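Local coordinates for protein SAM-dependent methyltransferase (Geobacter sulfurreducens, PDB 5BP7) that binds S-adenosyl-L-homocysteine, the demethylated form of S-adenosylmethionine, and probably acts as a methyltransferase, at residues D174-L180 and R252-T257. Numbering follows the deposited sequence.
Sequences DVARGCL and RYASYT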
# COMPACT_ATOMS: atom_id res chain seq x y z
N ASP A 174 9.72 -7.63 -21.71
CA ASP A 174 8.29 -7.58 -22.10
C ASP A 174 7.35 -8.12 -20.97
O ASP A 174 6.29 -7.52 -20.68
CB ASP A 174 8.09 -8.28 -23.47
CG ASP A 174 8.75 -7.51 -24.64
OD1 ASP A 174 9.26 -6.40 -24.39
OD2 ASP A 174 8.78 -7.99 -25.81
N VAL A 175 7.74 -9.23 -20.34
CA VAL A 175 6.99 -9.78 -19.19
C VAL A 175 7.09 -8.86 -17.96
O VAL A 175 6.07 -8.68 -17.25
CB VAL A 175 7.44 -11.22 -18.84
CG1 VAL A 175 6.83 -11.71 -17.50
CG2 VAL A 175 7.04 -12.18 -19.96
N ALA A 176 8.29 -8.33 -17.69
CA ALA A 176 8.48 -7.34 -16.61
C ALA A 176 7.57 -6.10 -16.82
O ALA A 176 6.85 -5.68 -15.90
CB ALA A 176 9.93 -6.92 -16.52
N ARG A 177 7.56 -5.59 -18.05
CA ARG A 177 6.74 -4.42 -18.42
C ARG A 177 5.21 -4.69 -18.42
O ARG A 177 4.45 -3.89 -17.90
CB ARG A 177 7.22 -3.86 -19.75
CG ARG A 177 8.61 -3.23 -19.63
CD ARG A 177 9.33 -3.13 -20.97
NE ARG A 177 8.59 -2.31 -21.94
CZ ARG A 177 8.47 -0.97 -21.91
NH1 ARG A 177 9.06 -0.24 -20.95
NH2 ARG A 177 7.76 -0.35 -22.86
N GLY A 178 4.79 -5.84 -18.94
CA GLY A 178 3.41 -6.36 -18.75
C GLY A 178 2.96 -6.42 -17.29
O GLY A 178 1.76 -6.26 -17.00
N CYS A 179 3.90 -6.67 -16.36
CA CYS A 179 3.66 -6.56 -14.89
C CYS A 179 3.70 -5.11 -14.35
O CYS A 179 3.58 -4.90 -13.14
CB CYS A 179 4.68 -7.40 -14.10
SG CYS A 179 4.53 -9.17 -14.33
N LEU A 180 3.86 -4.14 -15.26
CA LEU A 180 3.97 -2.71 -14.93
C LEU A 180 5.27 -2.34 -14.18
O LEU A 180 5.33 -1.28 -13.54
CB LEU A 180 2.72 -2.19 -14.21
CG LEU A 180 1.36 -2.62 -14.78
CD1 LEU A 180 0.24 -2.07 -13.90
CD2 LEU A 180 1.18 -2.17 -16.24
N ARG A 252 -4.20 -8.50 -19.51
CA ARG A 252 -2.84 -8.16 -19.08
C ARG A 252 -2.62 -8.70 -17.66
O ARG A 252 -1.60 -9.32 -17.39
CB ARG A 252 -2.58 -6.63 -19.11
CG ARG A 252 -1.12 -6.21 -18.81
CD ARG A 252 -0.98 -4.81 -18.20
NE ARG A 252 -1.81 -4.68 -16.99
CZ ARG A 252 -1.54 -5.25 -15.81
NH1 ARG A 252 -0.44 -5.99 -15.61
NH2 ARG A 252 -2.38 -5.08 -14.79
N TYR A 253 -3.57 -8.40 -16.78
CA TYR A 253 -3.51 -8.83 -15.39
C TYR A 253 -3.32 -10.36 -15.28
O TYR A 253 -2.38 -10.84 -14.64
CB TYR A 253 -4.76 -8.37 -14.61
CG TYR A 253 -4.87 -9.05 -13.29
CD1 TYR A 253 -3.93 -8.82 -12.29
CD2 TYR A 253 -5.88 -10.01 -13.04
CE1 TYR A 253 -3.97 -9.49 -11.08
CE2 TYR A 253 -5.94 -10.67 -11.81
CZ TYR A 253 -4.98 -10.42 -10.84
OH TYR A 253 -4.97 -11.08 -9.64
N ALA A 254 -4.20 -11.11 -15.94
CA ALA A 254 -4.19 -12.56 -15.86
C ALA A 254 -2.93 -13.15 -16.50
O ALA A 254 -2.41 -14.13 -16.04
CB ALA A 254 -5.43 -13.14 -16.51
N SER A 255 -2.46 -12.55 -17.58
CA SER A 255 -1.29 -13.06 -18.28
C SER A 255 0.03 -12.77 -17.58
O SER A 255 0.95 -13.56 -17.70
CB SER A 255 -1.23 -12.50 -19.69
OG SER A 255 -2.36 -12.99 -20.43
N TYR A 256 0.15 -11.62 -16.93
CA TYR A 256 1.43 -11.14 -16.44
C TYR A 256 1.43 -11.07 -14.93
O TYR A 256 2.04 -11.88 -14.29
CB TYR A 256 1.81 -9.79 -17.07
CG TYR A 256 2.00 -9.81 -18.57
CD1 TYR A 256 3.16 -10.37 -19.14
CD2 TYR A 256 1.06 -9.25 -19.44
CE1 TYR A 256 3.36 -10.40 -20.51
CE2 TYR A 256 1.26 -9.26 -20.81
CZ TYR A 256 2.42 -9.83 -21.34
OH TYR A 256 2.68 -9.86 -22.71
N THR A 257 0.72 -10.10 -14.36
CA THR A 257 0.75 -9.83 -12.92
C THR A 257 0.38 -11.04 -12.07
O THR A 257 1.15 -11.46 -11.21
CB THR A 257 -0.19 -8.69 -12.57
OG1 THR A 257 0.18 -7.53 -13.33
CG2 THR A 257 -0.14 -8.35 -11.10
O HOH W 1 1.19 -4.81 -11.84
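R252 reaches across from helix 239-260 to the carbonyl of G178, an arginine hydrogen-bonded to a carbonyl at a helix C-terminus that ends in a Schellman motif. The short helix 173-178, which follows strand 157-166 of the seven-stranded Rossmann-like methyltransferase sheet, finishes here with L180 at positive phi and its N bonded back to R177 O. G178 O takes the NH1 of R252 at 2.6 Å, almost head-on to the carbonyl and close to the guanidinium plane. With CG anti to the backbone N (chi1 -174°), the arginine extends toward the neighbouring helix; the bend at chi3 (54°) then turns the guanidinium along its own helix toward T257, and NH1 comes to lie between G178 O and T257 OG1, which accepts a second, straighter bond of 2.8 Å. NH1 gives one bond to each, both near the guanidinium plane, and together with the NE salt bridge to E249 this restrains the group's rotation. L180 crosses R252 at about a right angle and lays CG over one guanidinium face, 3.9 Å above the plane.

One turn further along, Y256 packs its ring against the bare backbone of G178. The CA of G178 stands 3.9 Å from the ring centroid, over the face, in a CH-pi contact made possible by the missing side chain. V175 CG2 touches the ring at CE1, while C179 SG packs against Y256 CB. On the T257 side, a water donates to C179 O at 2.7 Å and lies 3.3 Å from T257 OG1.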